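D-alanyl-D-alanine carboxypeptidase (Penicillin binding protein) family protein (Francisella tularensis subsp. tularensis, PDB 6OSU) probably removes the C-terminal D-alanine from peptidoglycan precursor peptides, as a serine-type D-Ala-D-Ala carboxypeptidase of the S11 family. Local coordinates at residues T228-S234 and F252-F258; Y334-V340 and V358-I364; I390-V396 and V415-V421. One frame throughout, in Å; residues are numbered along the deposited sequence.

Interaction 1: residues T228-S234 and F252-F258; sequences TGNVIES and FPKGDNF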
# COMPACT_ATOMS: atom_id res chain seq x y z
N THR A 228 2.28 -23.37 29.62
CA THR A 228 1.10 -22.60 29.98
C THR A 228 1.20 -21.11 29.68
O THR A 228 0.20 -20.41 29.81
CB THR A 228 0.78 -22.78 31.47
OG1 THR A 228 1.85 -22.24 32.26
CG2 THR A 228 0.59 -24.24 31.81
N GLY A 229 2.38 -20.61 29.31
CA GLY A 229 2.52 -19.18 29.13
C GLY A 229 2.49 -18.38 30.42
O GLY A 229 2.55 -17.15 30.37
N ASN A 230 2.39 -19.04 31.56
CA ASN A 230 2.41 -18.35 32.84
C ASN A 230 3.81 -17.84 33.15
O ASN A 230 4.80 -18.56 33.00
CB ASN A 230 1.94 -19.27 33.96
CG ASN A 230 0.43 -19.37 34.03
OD1 ASN A 230 -0.27 -18.36 33.95
ND2 ASN A 230 -0.08 -20.59 34.18
N VAL A 231 3.88 -16.58 33.58
CA VAL A 231 5.16 -15.99 33.95
C VAL A 231 5.69 -16.65 35.21
O VAL A 231 4.99 -16.74 36.23
CB VAL A 231 5.01 -14.47 34.13
CG1 VAL A 231 3.72 -14.18 34.84
CG2 VAL A 231 6.19 -13.90 34.90
N ILE A 232 6.92 -17.13 35.14
CA ILE A 232 7.62 -17.72 36.28
C ILE A 232 8.49 -16.69 36.98
O ILE A 232 8.41 -16.51 38.20
CB ILE A 232 8.44 -18.94 35.83
CG1 ILE A 232 7.52 -20.12 35.52
CG2 ILE A 232 9.49 -19.31 36.86
CD1 ILE A 232 8.17 -21.22 34.70
N GLU A 233 9.31 -15.97 36.22
CA GLU A 233 10.15 -14.91 36.75
C GLU A 233 9.79 -13.59 36.08
O GLU A 233 9.71 -13.51 34.85
CB GLU A 233 11.63 -15.22 36.52
CG GLU A 233 12.26 -16.07 37.61
CD GLU A 233 12.24 -15.38 38.95
OE1 GLU A 233 12.03 -16.05 39.98
OE2 GLU A 233 12.43 -14.14 38.97
N SER A 234 9.57 -12.55 36.90
CA SER A 234 9.31 -11.22 36.36
C SER A 234 10.52 -10.69 35.60
O SER A 234 10.38 -10.17 34.49
CB SER A 234 8.93 -10.26 37.49
OG SER A 234 7.57 -10.40 37.86
N PHE A 252 4.99 -7.45 34.39
CA PHE A 252 4.99 -8.91 34.33
C PHE A 252 4.85 -9.45 35.74
O PHE A 252 5.85 -9.83 36.37
CB PHE A 252 6.27 -9.44 33.67
CG PHE A 252 6.49 -8.93 32.28
CD1 PHE A 252 5.89 -9.56 31.19
CD2 PHE A 252 7.31 -7.84 32.05
CE1 PHE A 252 6.10 -9.09 29.90
CE2 PHE A 252 7.53 -7.38 30.76
CZ PHE A 252 6.92 -8.00 29.69
N PRO A 253 3.63 -9.48 36.28
CA PRO A 253 3.43 -10.01 37.64
C PRO A 253 3.81 -11.48 37.74
O PRO A 253 4.32 -12.05 36.77
CB PRO A 253 1.93 -9.80 37.89
CG PRO A 253 1.53 -8.73 36.92
CD PRO A 253 2.38 -8.96 35.71
N LYS A 254 3.58 -12.11 38.89
CA LYS A 254 3.91 -13.51 39.08
C LYS A 254 2.64 -14.35 38.96
O LYS A 254 1.72 -14.21 39.78
CB LYS A 254 4.59 -13.74 40.43
CG LYS A 254 5.99 -13.13 40.50
CD LYS A 254 6.77 -13.59 41.73
CE LYS A 254 6.53 -12.67 42.93
NZ LYS A 254 7.73 -12.62 43.81
N GLY A 255 2.58 -15.21 37.94
CA GLY A 255 1.44 -16.06 37.71
C GLY A 255 0.49 -15.58 36.63
O GLY A 255 -0.43 -16.32 36.27
N ASP A 256 0.68 -14.37 36.12
CA ASP A 256 -0.17 -13.85 35.05
C ASP A 256 0.06 -14.62 33.75
O ASP A 256 1.20 -14.94 33.40
CB ASP A 256 0.10 -12.36 34.84
CG ASP A 256 -0.61 -11.49 35.86
OD1 ASP A 256 -1.37 -10.59 35.45
OD2 ASP A 256 -0.44 -11.74 37.08
N ASN A 257 -1.02 -14.91 33.04
CA ASN A 257 -0.93 -15.66 31.80
C ASN A 257 -0.62 -14.72 30.64
O ASN A 257 -1.31 -13.71 30.45
CB ASN A 257 -2.22 -16.43 31.53
CG ASN A 257 -2.15 -17.23 30.24
OD1 ASN A 257 -1.53 -18.28 30.19
ND2 ASN A 257 -2.80 -16.73 29.20
N PHE A 258 0.40 -15.06 29.87
CA PHE A 258 0.84 -14.25 28.74
C PHE A 258 0.82 -15.08 27.47
O PHE A 258 1.24 -16.25 27.46
CB PHE A 258 2.24 -13.69 28.97
CG PHE A 258 2.26 -12.35 29.65
CD1 PHE A 258 2.12 -12.25 31.02
CD2 PHE A 258 2.44 -11.19 28.91
CE1 PHE A 258 2.14 -11.02 31.64
CE2 PHE A 258 2.46 -9.96 29.53
CZ PHE A 258 2.32 -9.87 30.90
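Val231 has chi1 at 41°, which sets CG1 between its backbone N and carbonyl carbon and leaves CG2 on the far side from the N. Both branches therefore face the carbonyls of the 252-258 loop. CG2 lies 3.2 Å from Pro253 O. CG1 is modelled tightly between Pro253 O and Asp256 O, and the exact fit there is doubtful. Ser234 has OG beside its own N (chi1 -80°), turned to Phe252 O just after helix 242-251; this contact is modelled too short for its length to be trusted. Backbone bonds hold the rest. Val231 N gives a nearly straight bond to Asp256 O (3.1 Å, 168°). Phe258 N bonds to Gly229 O at 3.0 Å. Gly255 N to Val231 O is longer and weak, at 3.3 Å. Gly229 has positive phi and no side chain, and this leaves room for Phe258 O. The Phe252 and Phe258 rings pack on Val203, Val212 and Phe224. The arrangement is a single beta bridge, Asn230 with Asn257, next to a classic beta bulge in which Ile232 and Glu233 both face Lys223 in a two-stranded antiparallel sheet.

Interaction 2: residues Y334-V340 and V358-I364; sequences YKANSPV and VASNQNI
The hydroxyl of Tyr334 bonds to the backbone of both segments. Its OH accepts a nearly straight bond from Ser360 N (3.2 Å, 171°) and donates to Ser338 O at 2.8 Å. The ring gets there because CG stands anti to the backbone N (chi1 175°), which sends the phenol across the inside of the 334-340 loop. The edge of the ring meets two carbonyls in its plane; CD2 is 3.4 Å from Gln362 O, and Ser360 O lies farther along. The loop contains a type II turn from Lys335 to Ser338, tightened by Ser338 OG bonding to Lys335 O. Asn363 OD1 accepts from Ala336 N at 3.0 Å, so a side chain replaces the backbone partner here. Asn337 N bonds to Ser360 O at 2.8 Å. On the other segment, Ser360 OG accepts from Gln362 N in an ST turn. Antiparallel hydrogen-bonded pairs close both ends: Tyr334 with Ile364, and Val340 with Val358. On its other side strand 355-359 pairs with strand 409-417, with Ala359 bonded to Val416. Val340 and Val358 pack on Ile380 of strand 376-382, while Tyr334 and Ile364 rest on Leu399 of strand 395-403.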
# COMPACT_ATOMS: atom_id res chain seq x y z
N TYR A 334 6.32 16.99 -16.41
CA TYR A 334 5.76 18.27 -16.81
C TYR A 334 5.20 18.97 -15.58
O TYR A 334 4.33 18.42 -14.89
CB TYR A 334 4.67 18.10 -17.87
CG TYR A 334 3.98 19.39 -18.23
CD1 TYR A 334 4.60 20.34 -19.03
CD2 TYR A 334 2.70 19.67 -17.76
CE1 TYR A 334 3.98 21.52 -19.36
CE2 TYR A 334 2.06 20.86 -18.09
CZ TYR A 334 2.71 21.78 -18.89
OH TYR A 334 2.08 22.97 -19.22
N LYS A 335 5.70 20.17 -15.31
CA LYS A 335 5.18 21.02 -14.25
C LYS A 335 3.99 21.80 -14.79
O LYS A 335 4.08 22.44 -15.84
CB LYS A 335 6.27 21.97 -13.74
CG LYS A 335 5.86 22.82 -12.56
CD LYS A 335 6.99 23.76 -12.15
CE LYS A 335 8.30 22.99 -11.97
NZ LYS A 335 9.34 23.81 -11.28
N ALA A 336 2.87 21.75 -14.06
CA ALA A 336 1.63 22.35 -14.55
C ALA A 336 1.81 23.84 -14.82
O ALA A 336 2.61 24.52 -14.18
CB ALA A 336 0.50 22.14 -13.54
N ASN A 337 1.07 24.33 -15.82
CA ASN A 337 1.07 25.73 -16.25
C ASN A 337 2.40 26.15 -16.88
O ASN A 337 2.67 27.35 -16.99
CB ASN A 337 0.72 26.67 -15.10
CG ASN A 337 -0.45 26.17 -14.27
OD1 ASN A 337 -1.44 25.67 -14.81
ND2 ASN A 337 -0.35 26.31 -12.96
N SER A 338 3.23 25.21 -17.31
CA SER A 338 4.48 25.56 -17.97
C SER A 338 4.22 25.87 -19.44
O SER A 338 3.66 25.03 -20.15
CB SER A 338 5.49 24.43 -17.86
OG SER A 338 5.88 24.22 -16.51
N PRO A 339 4.58 27.05 -19.92
CA PRO A 339 4.33 27.38 -21.33
C PRO A 339 5.22 26.59 -22.27
O PRO A 339 6.35 26.23 -21.94
CB PRO A 339 4.64 28.89 -21.40
CG PRO A 339 4.66 29.37 -19.98
CD PRO A 339 5.13 28.20 -19.18
N VAL A 340 4.68 26.31 -23.45
CA VAL A 340 5.41 25.69 -24.56
C VAL A 340 5.01 26.46 -25.81
O VAL A 340 3.91 26.26 -26.34
CB VAL A 340 5.12 24.20 -24.71
CG1 VAL A 340 5.78 23.65 -25.95
CG2 VAL A 340 5.60 23.44 -23.47
N VAL A 358 1.07 26.97 -25.54
CA VAL A 358 0.14 25.99 -25.00
C VAL A 358 0.60 25.59 -23.61
O VAL A 358 1.77 25.72 -23.25
CB VAL A 358 0.02 24.74 -25.91
CG1 VAL A 358 -0.46 25.14 -27.30
CG2 VAL A 358 1.35 24.01 -25.99
N ALA A 359 -0.35 25.10 -22.81
CA ALA A 359 -0.08 24.67 -21.45
C ALA A 359 -1.26 23.84 -20.96
O ALA A 359 -2.36 23.91 -21.51
CB ALA A 359 0.17 25.86 -20.51
N SER A 360 -1.00 23.05 -19.91
CA SER A 360 -2.03 22.29 -19.21
C SER A 360 -1.97 22.62 -17.73
O SER A 360 -0.89 22.85 -17.17
CB SER A 360 -1.85 20.78 -19.43
OG SER A 360 -2.64 20.03 -18.53
N ASN A 361 -3.13 22.64 -17.08
CA ASN A 361 -3.18 22.88 -15.65
C ASN A 361 -2.82 21.64 -14.84
O ASN A 361 -2.81 21.71 -13.61
CB ASN A 361 -4.57 23.38 -15.23
CG ASN A 361 -5.70 22.47 -15.70
OD1 ASN A 361 -5.46 21.38 -16.22
ND2 ASN A 361 -6.93 22.90 -15.49
N GLN A 362 -2.53 20.52 -15.50
CA GLN A 362 -2.22 19.27 -14.83
C GLN A 362 -0.71 19.04 -14.80
O GLN A 362 0.02 19.53 -15.66
CB GLN A 362 -2.90 18.09 -15.53
CG GLN A 362 -4.40 18.24 -15.70
CD GLN A 362 -5.14 18.04 -14.40
OE1 GLN A 362 -5.13 16.95 -13.83
NE2 GLN A 362 -5.80 19.09 -13.92
N ASN A 363 -0.26 18.29 -13.80
CA ASN A 363 1.10 17.81 -13.79
C ASN A 363 1.22 16.53 -14.61
O ASN A 363 0.22 15.88 -14.94
CB ASN A 363 1.58 17.53 -12.36
CG ASN A 363 1.66 18.78 -11.51
OD1 ASN A 363 2.28 19.77 -11.90
ND2 ASN A 363 1.03 18.74 -10.34
N ILE A 364 2.45 16.18 -14.94
CA ILE A 364 2.79 14.82 -15.36
C ILE A 364 3.83 14.33 -14.37
O ILE A 364 5.03 14.64 -14.50
CB ILE A 364 3.29 14.74 -16.80
CG1 ILE A 364 2.22 15.23 -17.78
CG2 ILE A 364 3.68 13.31 -17.14
CD1 ILE A 364 2.61 15.06 -19.24

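Interaction 3: residues I390-V396 and V415-V421; sequences IKTGQTV and VVAMNNV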
# COMPACT_ATOMS: atom_id res chain seq x y z
N ILE A 390 -7.95 29.96 -33.77
CA ILE A 390 -7.94 29.21 -32.52
C ILE A 390 -8.08 30.22 -31.38
O ILE A 390 -7.42 31.26 -31.39
CB ILE A 390 -6.65 28.39 -32.35
CG1 ILE A 390 -6.43 27.47 -33.56
CG2 ILE A 390 -6.69 27.59 -31.06
CD1 ILE A 390 -5.00 27.02 -33.72
N LYS A 391 -8.93 29.90 -30.41
CA LYS A 391 -9.17 30.80 -29.29
C LYS A 391 -8.41 30.34 -28.06
O LYS A 391 -8.08 29.17 -27.91
CB LYS A 391 -10.66 30.90 -28.97
CG LYS A 391 -11.01 32.10 -28.08
CD LYS A 391 -12.28 31.86 -27.28
CE LYS A 391 -13.52 32.13 -28.10
NZ LYS A 391 -14.75 31.73 -27.36
N THR A 392 -8.12 31.30 -27.17
CA THR A 392 -7.53 30.99 -25.88
C THR A 392 -8.43 30.03 -25.11
O THR A 392 -9.63 30.27 -24.96
CB THR A 392 -7.31 32.27 -25.07
OG1 THR A 392 -6.25 33.04 -25.66
CG2 THR A 392 -6.97 31.95 -23.62
N GLY A 393 -7.85 28.95 -24.61
CA GLY A 393 -8.61 27.93 -23.92
C GLY A 393 -9.16 26.84 -24.81
O GLY A 393 -9.92 25.99 -24.32
N GLN A 394 -8.80 26.83 -26.09
CA GLN A 394 -9.19 25.76 -26.99
C GLN A 394 -8.16 24.64 -26.96
O GLN A 394 -6.95 24.90 -26.91
CB GLN A 394 -9.35 26.31 -28.41
CG GLN A 394 -9.66 25.27 -29.48
CD GLN A 394 -9.79 25.89 -30.86
OE1 GLN A 394 -10.15 27.06 -30.99
NE2 GLN A 394 -9.49 25.11 -31.89
N THR A 395 -8.64 23.40 -26.97
CA THR A 395 -7.75 22.24 -26.95
C THR A 395 -7.16 22.03 -28.34
O THR A 395 -7.90 21.82 -29.31
CB THR A 395 -8.51 21.00 -26.48
OG1 THR A 395 -9.13 21.27 -25.22
CG2 THR A 395 -7.56 19.82 -26.34
N VAL A 396 -5.83 22.08 -28.44
CA VAL A 396 -5.15 21.99 -29.73
C VAL A 396 -4.36 20.71 -29.90
O VAL A 396 -3.87 20.45 -31.02
CB VAL A 396 -4.23 23.20 -29.96
CG1 VAL A 396 -5.05 24.47 -30.14
CG2 VAL A 396 -3.25 23.35 -28.81
N VAL A 415 -3.44 19.43 -24.08
CA VAL A 415 -2.89 20.76 -23.89
C VAL A 415 -3.84 21.77 -24.53
O VAL A 415 -4.53 21.48 -25.50
CB VAL A 415 -1.46 20.86 -24.46
CG1 VAL A 415 -1.49 21.08 -25.97
CG2 VAL A 415 -0.69 21.94 -23.75
N VAL A 416 -3.86 22.97 -23.96
CA VAL A 416 -4.85 23.98 -24.31
C VAL A 416 -4.13 25.24 -24.76
O VAL A 416 -2.98 25.50 -24.40
CB VAL A 416 -5.80 24.26 -23.12
CG1 VAL A 416 -5.33 25.45 -22.31
CG2 VAL A 416 -7.22 24.44 -23.61
N ALA A 417 -4.83 26.04 -25.57
CA ALA A 417 -4.24 27.24 -26.15
C ALA A 417 -4.22 28.38 -25.14
O ALA A 417 -5.21 28.64 -24.45
CB ALA A 417 -5.00 27.66 -27.41
N MET A 418 -3.08 29.06 -25.05
CA MET A 418 -2.95 30.25 -24.23
C MET A 418 -2.87 31.53 -25.05
O MET A 418 -2.89 32.62 -24.47
CB MET A 418 -1.70 30.14 -23.33
CG MET A 418 -1.59 28.83 -22.55
SD MET A 418 -2.14 28.94 -20.84
CE MET A 418 -3.84 28.41 -20.97
N ASN A 419 -2.77 31.42 -26.37
CA ASN A 419 -2.75 32.56 -27.29
C ASN A 419 -3.97 32.51 -28.21
O ASN A 419 -4.81 31.61 -28.12
CB ASN A 419 -1.48 32.58 -28.13
CG ASN A 419 -0.26 33.03 -27.35
OD1 ASN A 419 0.69 32.27 -27.19
ND2 ASN A 419 -0.28 34.27 -26.88
N ASN A 420 -4.03 33.48 -29.11
CA ASN A 420 -4.99 33.51 -30.21
C ASN A 420 -4.22 33.57 -31.52
O ASN A 420 -3.16 34.21 -31.60
CB ASN A 420 -5.92 34.73 -30.10
CG ASN A 420 -7.04 34.52 -29.10
OD1 ASN A 420 -7.75 33.52 -29.16
ND2 ASN A 420 -7.21 35.46 -28.19
N VAL A 421 -4.73 32.90 -32.54
CA VAL A 421 -4.19 32.99 -33.89
C VAL A 421 -5.31 33.42 -34.83
O VAL A 421 -6.43 32.89 -34.76
CB VAL A 421 -3.56 31.67 -34.36
CG1 VAL A 421 -2.19 31.50 -33.72
CG2 VAL A 421 -4.47 30.51 -34.02
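This contact is the open end of the beta hairpin formed by strands 395-403 and 409-417, in the beta-rich C-terminal domain of the penicillin-binding protein 5 type. The two segments run antiparallel and then continue beyond the regular sheet. Thr395 and Val416 form a non-hydrogen-bonded pair, and their side chains cross at about a right angle. Bonds flank the pair: Val396 N to Val415 O at 3.3 Å, and Ala417 N to Gln394 O at 2.8 Å. A type II turn from Lys391 to Gln394 then interrupts the regular pairing. Gly393, with positive phi, takes its third position and sends its N to Ala417 O at 2.7 Å. Gln394 also braces the turn through its side chain, since OE1 accepts from Lys391 N. The CB of Ala417 points into the turn, 3.5 Å from Lys391 O, and also touches Ile390 CG2 and Val396 CG1. Val396 and Val415 pack on Val358 of the neighbouring strand 355-359. Past the turn the segments meet again. Ile390 and Val421 lie side by side, pointing the same way, with Ile390 CB 3.5 Å from Val421 CG2. Their two backbone bonds are weak. Between these regions, Thr392 OG1 gives a weak bond to Asn419 O. Asn420 has CG beside its own N (chi1 -80°), which brings the amide alongside Lys391. Its OD1 accepts a bent bond from Thr392 N (3.0 Å, 132°), with the donor above the carbonyl plane.

Interactions 2 and 3 both reach one sheet of the C-terminal domain. Their centres are 13 Å apart, and Val416 N probably bonds to Ala359 O (3.0 Å) where strands 355-359 and 409-417 run side by side. Interaction 1 stands alone in the carboxypeptidase region, with nearest atoms about 48 Å from interaction 2 and about 61 Å from interaction 3. All three are partly buried, with buried residues beside exposed ones. Interaction 1 relies mainly on backbone bonds between a short strand and a loop. Interactions 2 and 3 extend strand pairing with asparagine side chains that accept from turn amides. The hydroxyl of a buried tyrosine sets interaction 2 apart.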